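Local atomic coordinates of putative TRAP PERIPLASMIC SOLUTE BINDING PROTEIN (Haemophilus influenzae, PDB entry 4PBQ), a protein that probably captures L-gulonate, or related sugar acids, in the periplasm and hands it to a TRAP membrane transporter for uptake. Residues 146-151 / 222-227; 41-46 / 259-264; 89-94 / 231-236. All blocks are in the same frame, centred on the assembly; numbering follows the deposited sequence.

Contact 1 of 3, residues 146-151 / 222-227; sequences FRVISS and KYIIQS. With 2UF (L-gulonate), chain D.
Tyr223 pairs with Ser151 across two antiparallel strands: Tyr223 N donates to Ser151 O at 3.0 Å, and Ser151 N returns a more bent bond (136° at the hydrogen) to Tyr223 O. The tyrosine ring turns an edge to Ser151 O while Lys222 CG lies over one face, a fit for the partly exposed end of the strand. Ile224, in the non-hydrogen-bonded pair with Ser150, puts CG2 3.7 Å from Val148 CG2, a branched-aliphatic contact that helix 209-214 also touches. Ile225 N reaches Ile149 O at 2.7 Å, nearly straight, and Ile225 O accepts from both Ile149 N and Ser227 N. On the same sheet face as Ile149, Ile225 CD1 comes 3.9 Å from Ser151 CB. The inverse gamma turn centred on Gln226 then bends the chain, bringing Ser227 OG within 3.5 Å of Ile149 CG1; Ser227 OG itself is hydrogen-bonded to His229. Strand 136-151 also carries Arg147, whose chain, extended at chi2 (175°), bends at chi3 (79°) and brings the guanidinium edge to L-gulonate: NH1 donates to O5 at 2.9 Å, NH2 to O6B at 3.0 Å. A Glu206 salt bridge to NE and a Ser232 OG bond to NH1 would limit guanidinium rotation, consistent with recognition of a carboxylate beside a hydroxyl.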
loop_
_atom_site.group_PDB
_atom_site.type_symbol
_atom_site.label_atom_id
_atom_site.label_comp_id
_atom_site.label_asym_id
_atom_site.label_seq_id
_atom_site.Cartn_x
_atom_site.Cartn_y
_atom_site.Cartn_z
ATOM N N PHE A 146 4.690 -4.494 -4.863
ATOM C CA PHE A 146 4.281 -5.876 -4.646
ATOM C C PHE A 146 4.729 -6.374 -3.305
ATOM O O PHE A 146 5.841 -6.111 -2.860
ATOM C CB PHE A 146 4.825 -6.763 -5.737
ATOM C CG PHE A 146 4.110 -6.603 -7.049
ATOM C CD1 PHE A 146 2.933 -7.288 -7.306
ATOM C CD2 PHE A 146 4.617 -5.758 -8.013
ATOM C CE1 PHE A 146 2.278 -7.140 -8.511
ATOM C CE2 PHE A 146 3.973 -5.590 -9.233
ATOM C CZ PHE A 146 2.806 -6.274 -9.494
ATOM N N ARG A 147 3.874 -7.182 -2.687
ATOM C CA ARG A 147 4.180 -7.709 -1.378
ATOM C C ARG A 147 4.899 -9.064 -1.450
ATOM O O ARG A 147 4.567 -9.919 -2.272
ATOM C CB ARG A 147 2.885 -7.828 -0.558
ATOM C CG ARG A 147 2.166 -6.491 -0.412
ATOM C CD ARG A 147 0.867 -6.608 0.266
ATOM N NE ARG A 147 0.920 -6.713 1.723
ATOM C CZ ARG A 147 0.893 -5.684 2.557
ATOM N NH1 ARG A 147 0.809 -4.444 2.085
ATOM N NH2 ARG A 147 0.912 -5.892 3.851
ATOM N N VAL A 148 5.889 -9.219 -0.582
ATOM C CA VAL A 148 6.657 -10.460 -0.457
ATOM C C VAL A 148 6.525 -10.973 0.982
ATOM O O VAL A 148 6.147 -10.228 1.889
ATOM C CB VAL A 148 8.133 -10.298 -0.890
ATOM C CG1 VAL A 148 8.197 -9.819 -2.314
ATOM C CG2 VAL A 148 8.894 -9.348 0.030
ATOM N N ILE A 149 6.788 -12.257 1.180
ATOM C CA ILE A 149 6.687 -12.859 2.511
ATOM C C ILE A 149 8.042 -12.936 3.200
ATOM O O ILE A 149 8.994 -13.484 2.658
ATOM C CB ILE A 149 6.113 -14.289 2.409
ATOM C CG1 ILE A 149 4.713 -14.245 1.787
ATOM C CG2 ILE A 149 6.072 -14.940 3.789
ATOM C CD1 ILE A 149 4.163 -15.627 1.412
ATOM N N SER A 150 8.147 -12.343 4.380
ATOM C CA SER A 150 9.322 -12.515 5.196
ATOM C C SER A 150 9.014 -13.570 6.263
ATOM O O SER A 150 7.884 -13.689 6.712
ATOM C CB SER A 150 9.770 -11.205 5.827
ATOM O OG SER A 150 8.867 -10.709 6.782
ATOM N N SER A 151 10.020 -14.323 6.674
ATOM C CA SER A 151 9.759 -15.510 7.457
ATOM C C SER A 151 10.998 -16.035 8.155
ATOM O O SER A 151 12.088 -16.034 7.584
ATOM C CB SER A 151 9.218 -16.602 6.523
ATOM O OG SER A 151 8.967 -17.769 7.259
ATOM N N LYS A 222 15.046 -14.083 8.436
ATOM C CA LYS A 222 16.096 -14.685 7.597
ATOM C C LYS A 222 15.646 -14.812 6.146
ATOM O O LYS A 222 16.392 -14.480 5.232
ATOM C CB LYS A 222 16.469 -16.061 8.134
ATOM C CG LYS A 222 17.624 -16.739 7.387
ATOM C CD LYS A 222 18.062 -18.019 8.123
ATOM C CE LYS A 222 19.478 -18.465 7.750
ATOM N NZ LYS A 222 19.524 -19.404 6.588
ATOM N N TYR A 223 14.430 -15.304 5.937
ATOM C CA TYR A 223 13.981 -15.622 4.594
ATOM C C TYR A 223 13.023 -14.607 4.046
ATOM O O TYR A 223 12.136 -14.110 4.743
ATOM C CB TYR A 223 13.334 -17.020 4.545
ATOM C CG TYR A 223 14.253 -18.118 5.027
ATOM C CD1 TYR A 223 15.209 -18.658 4.190
ATOM C CD2 TYR A 223 14.178 -18.582 6.327
ATOM C CE1 TYR A 223 16.062 -19.658 4.625
ATOM C CE2 TYR A 223 15.030 -19.570 6.782
ATOM C CZ TYR A 223 15.969 -20.107 5.922
ATOM O OH TYR A 223 16.817 -21.092 6.370
ATOM N N ILE A 224 13.210 -14.308 2.775
ATOM C CA ILE A 224 12.282 -13.467 2.036
ATOM C C ILE A 224 11.880 -14.221 0.803
ATOM O O ILE A 224 12.714 -14.611 -0.017
ATOM C CB ILE A 224 12.899 -12.093 1.677
ATOM C CG1 ILE A 224 13.292 -11.349 2.949
ATOM C CG2 ILE A 224 11.909 -11.273 0.871
ATOM C CD1 ILE A 224 14.026 -10.040 2.713
ATOM N N ILE A 225 10.596 -14.485 0.699
ATOM C CA ILE A 225 10.071 -15.275 -0.394
ATOM C C ILE A 225 9.320 -14.364 -1.371
ATOM O O ILE A 225 8.313 -13.728 -1.008
ATOM C CB ILE A 225 9.170 -16.384 0.158
ATOM C CG1 ILE A 225 9.956 -17.266 1.163
ATOM C CG2 ILE A 225 8.604 -17.203 -0.982
ATOM C CD1 ILE A 225 9.877 -16.824 2.663
ATOM N N GLN A 226 9.810 -14.308 -2.608
ATOM C CA GLN A 226 9.317 -13.347 -3.593
ATOM C C GLN A 226 7.995 -13.740 -4.245
ATOM O O GLN A 226 7.898 -13.941 -5.450
ATOM C CB GLN A 226 10.366 -13.108 -4.654
ATOM C CG GLN A 226 10.131 -11.895 -5.492
ATOM C CD GLN A 226 11.271 -11.695 -6.462
ATOM O OE1 GLN A 226 11.141 -11.967 -7.662
ATOM N NE2 GLN A 226 12.417 -11.265 -5.940
ATOM N N SER A 227 6.972 -13.815 -3.423
ATOM C CA SER A 227 5.645 -14.204 -3.865
ATOM C C SER A 227 4.967 -13.181 -4.768
ATOM O O SER A 227 4.317 -13.544 -5.738
ATOM C CB SER A 227 4.775 -14.499 -2.647
ATOM O OG SER A 227 4.828 -13.460 -1.673
HETATM O O6A 2UF D . 0.413 -2.553 7.650
HETATM C C6 2UF D . 0.627 -3.032 6.528
HETATM O O6B 2UF D . 1.138 -4.139 6.301
HETATM C C5 2UF D . 0.274 -2.143 5.317
HETATM O O5 2UF D . 1.126 -2.487 4.246
HETATM C C4 2UF D . -1.199 -2.345 4.897
HETATM O O4 2UF D . -2.071 -1.879 5.940
HETATM C C3 2UF D . -1.473 -1.597 3.575
HETATM O O3 2UF D . -1.022 -0.199 3.613
HETATM C C2 2UF D . -2.969 -1.616 3.219
HETATM O O2 2UF D . -3.022 -1.222 1.861
HETATM C C1 2UF D . -3.572 -3.052 3.312
HETATM O O1 2UF D . -4.915 -2.990 2.806
#

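Contact 2 of 3, residues 41-46 / 259-264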
loop_
_atom_site.group_PDB
_atom_site.type_symbol
_atom_site.label_atom_id
_atom_site.label_comp_id
_atom_site.label_asym_id
_atom_site.label_seq_id
_atom_site.Cartn_x
_atom_site.Cartn_y
_atom_site.Cartn_z
ATOM N N ILE A 41 10.338 11.097 0.386
ATOM C CA ILE A 41 11.288 11.915 -0.363
ATOM C C ILE A 41 10.550 12.717 -1.423
ATOM O O ILE A 41 10.770 13.917 -1.565
ATOM C CB ILE A 41 12.378 11.028 -1.006
ATOM C CG1 ILE A 41 13.288 10.438 0.087
ATOM C CG2 ILE A 41 13.241 11.820 -1.947
ATOM C CD1 ILE A 41 14.189 9.319 -0.393
ATOM N N ALA A 42 9.661 12.054 -2.157
ATOM C CA ALA A 42 8.867 12.734 -3.183
ATOM C C ALA A 42 7.871 13.753 -2.605
ATOM O O ALA A 42 7.637 14.801 -3.211
ATOM C CB ALA A 42 8.160 11.705 -4.082
ATOM N N LEU A 43 7.293 13.459 -1.442
ATOM C CA LEU A 43 6.451 14.422 -0.742
ATOM C C LEU A 43 7.256 15.671 -0.412
ATOM O O LEU A 43 6.786 16.795 -0.601
ATOM C CB LEU A 43 5.915 13.833 0.557
ATOM C CG LEU A 43 4.691 12.945 0.492
ATOM C CD1 LEU A 43 4.395 12.441 1.882
ATOM C CD2 LEU A 43 3.472 13.655 -0.096
ATOM N N GLN A 44 8.467 15.476 0.098
ATOM C CA GLN A 44 9.328 16.612 0.459
ATOM C C GLN A 44 9.709 17.481 -0.725
ATOM O O GLN A 44 9.646 18.713 -0.646
ATOM C CB GLN A 44 10.632 16.133 1.101
ATOM C CG GLN A 44 10.549 15.465 2.439
ATOM C CD GLN A 44 11.934 14.982 2.920
ATOM O OE1 GLN A 44 12.615 14.171 2.253
ATOM N NE2 GLN A 44 12.346 15.473 4.079
ATOM N N GLU A 45 10.129 16.850 -1.807
ATOM C CA GLU A 45 10.749 17.585 -2.905
ATOM C C GLU A 45 9.736 18.131 -3.904
ATOM O O GLU A 45 9.997 19.155 -4.552
ATOM C CB GLU A 45 11.750 16.692 -3.625
ATOM C CG GLU A 45 12.970 16.388 -2.805
ATOM C CD GLU A 45 13.590 17.642 -2.210
ATOM O OE1 GLU A 45 13.770 18.640 -2.973
ATOM O OE2 GLU A 45 13.859 17.628 -0.978
ATOM N N TYR A 46 8.609 17.433 -4.053
ATOM C CA TYR A 46 7.673 17.719 -5.147
ATOM C C TYR A 46 6.305 18.189 -4.653
ATOM O O TYR A 46 5.776 19.172 -5.156
ATOM C CB TYR A 46 7.533 16.507 -6.095
ATOM C CG TYR A 46 8.876 16.055 -6.595
ATOM C CD1 TYR A 46 9.643 16.882 -7.395
ATOM C CD2 TYR A 46 9.401 14.827 -6.222
ATOM C CE1 TYR A 46 10.894 16.493 -7.813
ATOM C CE2 TYR A 46 10.651 14.434 -6.641
ATOM C CZ TYR A 46 11.384 15.261 -7.435
ATOM O OH TYR A 46 12.628 14.868 -7.857
ATOM N N LYS A 259 0.296 15.538 -9.178
ATOM C CA LYS A 259 0.681 14.906 -10.450
ATOM C C LYS A 259 2.197 14.743 -10.553
ATOM O O LYS A 259 2.681 13.659 -10.912
ATOM C CB LYS A 259 0.153 15.714 -11.627
ATOM C CG LYS A 259 0.563 15.176 -13.009
ATOM C CD LYS A 259 -0.068 15.998 -14.129
ATOM C CE LYS A 259 0.225 15.402 -15.502
ATOM N NZ LYS A 259 1.687 15.237 -15.738
ATOM N N LEU A 260 2.941 15.810 -10.216
ATOM C CA LEU A 260 4.406 15.752 -10.155
ATOM C C LEU A 260 4.874 14.739 -9.101
ATOM O O LEU A 260 5.751 13.903 -9.379
ATOM C CB LEU A 260 4.990 17.134 -9.840
ATOM C CG LEU A 260 6.519 17.285 -9.884
ATOM C CD1 LEU A 260 7.079 17.003 -11.278
ATOM C CD2 LEU A 260 6.938 18.697 -9.410
ATOM N N TYR A 261 4.282 14.785 -7.906
ATOM C CA TYR A 261 4.566 13.786 -6.871
ATOM C C TYR A 261 4.403 12.368 -7.447
ATOM O O TYR A 261 5.284 11.518 -7.293
ATOM C CB TYR A 261 3.658 13.969 -5.657
ATOM C CG TYR A 261 3.656 12.742 -4.770
ATOM C CD1 TYR A 261 4.641 12.568 -3.805
ATOM C CD2 TYR A 261 2.719 11.737 -4.930
ATOM C CE1 TYR A 261 4.666 11.449 -3.001
ATOM C CE2 TYR A 261 2.758 10.602 -4.150
ATOM C CZ TYR A 261 3.744 10.465 -3.181
ATOM O OH TYR A 261 3.826 9.348 -2.377
ATOM N N GLN A 262 3.297 12.138 -8.144
ATOM C CA GLN A 262 2.964 10.788 -8.606
ATOM C C GLN A 262 4.001 10.299 -9.616
ATOM O O GLN A 262 4.495 9.170 -9.513
ATOM C CB GLN A 262 1.556 10.745 -9.203
ATOM C CG GLN A 262 1.160 9.375 -9.693
ATOM C CD GLN A 262 -0.299 9.283 -10.031
ATOM O OE1 GLN A 262 -1.163 9.814 -9.317
ATOM N NE2 GLN A 262 -0.591 8.615 -11.127
ATOM N N GLU A 263 4.328 11.132 -10.605
ATOM C CA GLU A 263 5.300 10.747 -11.620
ATOM C C GLU A 263 6.639 10.449 -10.966
ATOM O O GLU A 263 7.277 9.446 -11.265
ATOM C CB GLU A 263 5.492 11.864 -12.657
ATOM C CG GLU A 263 6.711 11.674 -13.557
ATOM C CD GLU A 263 7.165 12.969 -14.252
ATOM O OE1 GLU A 263 6.409 13.970 -14.221
ATOM O OE2 GLU A 263 8.290 12.981 -14.811
ATOM N N LYS A 264 7.074 11.339 -10.082
ATOM C CA LYS A 264 8.398 11.217 -9.486
ATOM C C LYS A 264 8.466 10.061 -8.491
ATOM O O LYS A 264 9.519 9.393 -8.372
ATOM C CB LYS A 264 8.802 12.529 -8.794
ATOM C CG LYS A 264 8.982 13.676 -9.785
ATOM C CD LYS A 264 10.205 13.464 -10.668
ATOM C CE LYS A 264 10.582 14.741 -11.382
ATOM N NZ LYS A 264 10.946 14.502 -12.797
#
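Ala42 O takes the helical hydrogen bond of Tyr46 N at 2.9 Å, and both residues turn their CB atoms toward helix 259-264. Ala42 is small enough to let a large ring come close: its CB lies 3.6 Å from Tyr261 CD1. The Tyr261 ring, carried off its helix with CG anti to the backbone N (chi1 164°), presents an edge to Leu43 N, and its CE1 is 3.8 Å from Leu43 CG. This is helix-on-helix packing in the solute-binding fold, between helices 38-54 and 248-281: the axes of segments 41-46 and 259-264 approach to 9.2 Å, with 138° between their directions. Strand 86-89 lies beneath, where Ile88 touches both Leu43 and Tyr261. Toward the partly exposed side, Lys264 lays its aliphatic chain over one face of the Tyr46 ring; CG stands 3.6 Å from the ring centroid, a CH-pi contact only 9° off the normal. Glu45 CB covers the opposite face. A long methylene chain suits this place, since it spends its apolar length on the tyrosine while NZ leads away to a long salt bridge with Glu263. Leu260 CD2 meets Tyr46 CD1 at 3.8 Å, the two side chains crossing at about a right angle.

Contact 3 of 3, residues 89-94 / 231-236; sequences TGLLLQ and FSPGLL. With 2UF (L-gulonate), chain D.
Leu91 packs against Pro233 and Leu235 just beyond the end of strand 86-89, where the large mixed sheet of this solute-binding fold gives way to a pocket loop. Its CB lies near the L-gulonate hydroxyl oxygens O1 and O2, and CG is still close to O2. From there the branches part from the ligand: CD1 meets Pro233 CD at 4.1 Å, and CD2 reaches Leu235 CD1 at 3.7 Å, with the side chains crossing at about a right angle in both cases. CG set anti to the carbonyl carbon (chi1 -50°) brings the two CD atoms over to Pro233 and Leu235, and a branched apolar tip suits a site shared with Trp103.

Behind it, Thr89 and Leu235 form an antiparallel hydrogen-bonded pair. Leu235 N donates to Thr89 O at 2.8 Å, close to the carbonyl direction, while the return bond from Thr89 N to Leu235 O is longer, 3.3 Å. Thr89 OG1 donates to Gly90 O at 2.9 Å, a local bond to the next residue's carbonyl, and it also bonds Gln237. Gly90 suits its place because, lacking a side chain, it lets the ligand come right up to the backbone, its CA only 3.2 Å from O2. Leu92 CD2 also touches the ligand oxygen O4, while Leu91 N donates a hydrogen bond to O2 at 2.9 Å, with 158° at the hydrogen.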
loop_
_atom_site.group_PDB
_atom_site.type_symbol
_atom_site.label_atom_id
_atom_site.label_comp_id
_atom_site.label_asym_id
_atom_site.label_seq_id
_atom_site.Cartn_x
_atom_site.Cartn_y
_atom_site.Cartn_z
ATOM N N THR A 89 -2.019 6.558 2.888
ATOM C CA THR A 89 -2.396 5.269 3.472
ATOM C C THR A 89 -2.496 4.266 2.337
ATOM O O THR A 89 -2.544 4.650 1.175
ATOM C CB THR A 89 -3.741 5.295 4.214
ATOM O OG1 THR A 89 -4.846 5.423 3.304
ATOM C CG2 THR A 89 -3.806 6.444 5.216
ATOM N N GLY A 90 -2.606 2.999 2.726
ATOM C CA GLY A 90 -3.072 1.961 1.825
ATOM C C GLY A 90 -4.588 1.923 1.795
ATOM O O GLY A 90 -5.272 2.951 1.938
ATOM N N LEU A 91 -5.142 0.723 1.622
ATOM C CA LEU A 91 -6.542 0.613 1.227
ATOM C C LEU A 91 -7.466 0.216 2.393
ATOM O O LEU A 91 -8.478 -0.444 2.187
ATOM C CB LEU A 91 -6.669 -0.454 0.112
ATOM C CG LEU A 91 -5.709 -0.314 -1.080
ATOM C CD1 LEU A 91 -6.030 -1.312 -2.201
ATOM C CD2 LEU A 91 -5.747 1.088 -1.643
ATOM N N LEU A 92 -7.130 0.616 3.613
ATOM C CA LEU A 92 -7.878 0.159 4.784
ATOM C C LEU A 92 -9.328 0.650 4.803
ATOM O O LEU A 92 -10.172 0.023 5.456
ATOM C CB LEU A 92 -7.175 0.552 6.075
ATOM C CG LEU A 92 -5.766 0.030 6.314
ATOM C CD1 LEU A 92 -5.330 0.412 7.688
ATOM C CD2 LEU A 92 -5.688 -1.496 6.089
ATOM N N LEU A 93 -9.625 1.725 4.077
ATOM C CA LEU A 93 -10.998 2.194 3.944
ATOM C C LEU A 93 -11.879 1.123 3.300
ATOM O O LEU A 93 -13.112 1.221 3.341
ATOM C CB LEU A 93 -11.062 3.483 3.131
ATOM C CG LEU A 93 -12.431 4.167 3.142
ATOM C CD1 LEU A 93 -12.814 4.555 4.536
ATOM C CD2 LEU A 93 -12.373 5.414 2.245
ATOM N N GLN A 94 -11.275 0.066 2.761
ATOM C CA GLN A 94 -12.070 -1.047 2.241
ATOM C C GLN A 94 -12.975 -1.664 3.314
ATOM O O GLN A 94 -13.960 -2.336 2.982
ATOM C CB GLN A 94 -11.189 -2.131 1.625
ATOM C CG GLN A 94 -10.375 -2.942 2.647
ATOM C CD GLN A 94 -11.137 -4.137 3.205
ATOM O OE1 GLN A 94 -11.777 -4.887 2.467
ATOM N NE2 GLN A 94 -11.055 -4.328 4.515
ATOM N N PHE A 231 -0.432 -6.352 -4.884
ATOM C CA PHE A 231 0.218 -5.057 -5.133
ATOM C C PHE A 231 -0.410 -4.014 -4.229
ATOM O O PHE A 231 -1.618 -3.848 -4.229
ATOM C CB PHE A 231 0.060 -4.586 -6.587
ATOM C CG PHE A 231 0.769 -3.274 -6.849
ATOM C CD1 PHE A 231 2.117 -3.246 -7.199
ATOM C CD2 PHE A 231 0.117 -2.075 -6.647
ATOM C CE1 PHE A 231 2.778 -2.016 -7.393
ATOM C CE2 PHE A 231 0.777 -0.848 -6.843
ATOM C CZ PHE A 231 2.102 -0.832 -7.202
ATOM N N SER A 232 0.409 -3.283 -3.477
ATOM C CA SER A 232 -0.088 -2.264 -2.558
ATOM C C SER A 232 0.202 -0.844 -3.054
ATOM O O SER A 232 1.359 -0.421 -3.083
ATOM C CB SER A 232 0.562 -2.468 -1.206
ATOM O OG SER A 232 -0.046 -3.517 -0.470
ATOM N N PRO A 233 -0.840 -0.108 -3.428
ATOM C CA PRO A 233 -0.671 1.321 -3.727
ATOM C C PRO A 233 -0.626 2.139 -2.449
ATOM O O PRO A 233 -1.171 1.716 -1.431
ATOM C CB PRO A 233 -1.943 1.675 -4.474
ATOM C CG PRO A 233 -2.789 0.486 -4.478
ATOM C CD PRO A 233 -2.251 -0.503 -3.528
ATOM N N GLY A 234 0.017 3.296 -2.525
ATOM C CA GLY A 234 -0.031 4.290 -1.464
ATOM C C GLY A 234 -0.823 5.499 -1.952
ATOM O O GLY A 234 -0.421 6.186 -2.902
ATOM N N LEU A 235 -1.968 5.745 -1.322
ATOM C CA LEU A 235 -2.898 6.779 -1.759
ATOM C C LEU A 235 -2.589 8.103 -1.077
ATOM O O LEU A 235 -2.626 8.191 0.143
ATOM C CB LEU A 235 -4.338 6.364 -1.430
ATOM C CG LEU A 235 -5.051 5.384 -2.374
ATOM C CD1 LEU A 235 -4.224 4.256 -2.790
ATOM C CD2 LEU A 235 -6.342 4.914 -1.641
ATOM N N LEU A 236 -2.307 9.133 -1.868
ATOM C CA LEU A 236 -2.124 10.479 -1.328
ATOM C C LEU A 236 -3.470 11.145 -1.295
ATOM O O LEU A 236 -4.124 11.300 -2.332
ATOM C CB LEU A 236 -1.205 11.287 -2.236
ATOM C CG LEU A 236 -1.002 12.746 -1.864
ATOM C CD1 LEU A 236 -0.424 12.888 -0.462
ATOM C CD2 LEU A 236 -0.056 13.357 -2.886
HETATM O O6A 2UF D . 0.413 -2.553 7.650
HETATM C C6 2UF D . 0.627 -3.032 6.528
HETATM O O6B 2UF D . 1.138 -4.139 6.301
HETATM C C5 2UF D . 0.274 -2.143 5.317
HETATM O O5 2UF D . 1.126 -2.487 4.246
HETATM C C4 2UF D . -1.199 -2.345 4.897
HETATM O O4 2UF D . -2.071 -1.879 5.940
HETATM C C3 2UF D . -1.473 -1.597 3.575
HETATM O O3 2UF D . -1.022 -0.199 3.613
HETATM C C2 2UF D . -2.969 -1.616 3.219
HETATM O O2 2UF D . -3.022 -1.222 1.861
HETATM C C1 2UF D . -3.572 -3.052 3.312
HETATM O O1 2UF D . -4.915 -2.990 2.806
#

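Overall arrangement
Along the chain the three contacts fit one within another: contact 2 spans the longest interval, contact 3 falls inside it, and contact 1 inside contact 3. Contacts 1 and 3, with centres 20 Å apart, belong to the same mixed sheet, in which strands 136-151 and 231-239 are neighbours. They meet where Arg147 NH1 lies 2.8 Å from Ser232 OG and where Phe146 packs on Phe231. Both touch L-gulonate, Arg147 from strand 136-151, Gly90 to Leu92 from the loop after strand 86-89. Contact 2 is a helix pair 17 Å from contact 3 and 28 Å from contact 1 between centres; it does not touch contact 1, but its Tyr261 and Leu43 rest on Leu236. Strand 231-239 therefore connects pocket and helical layer.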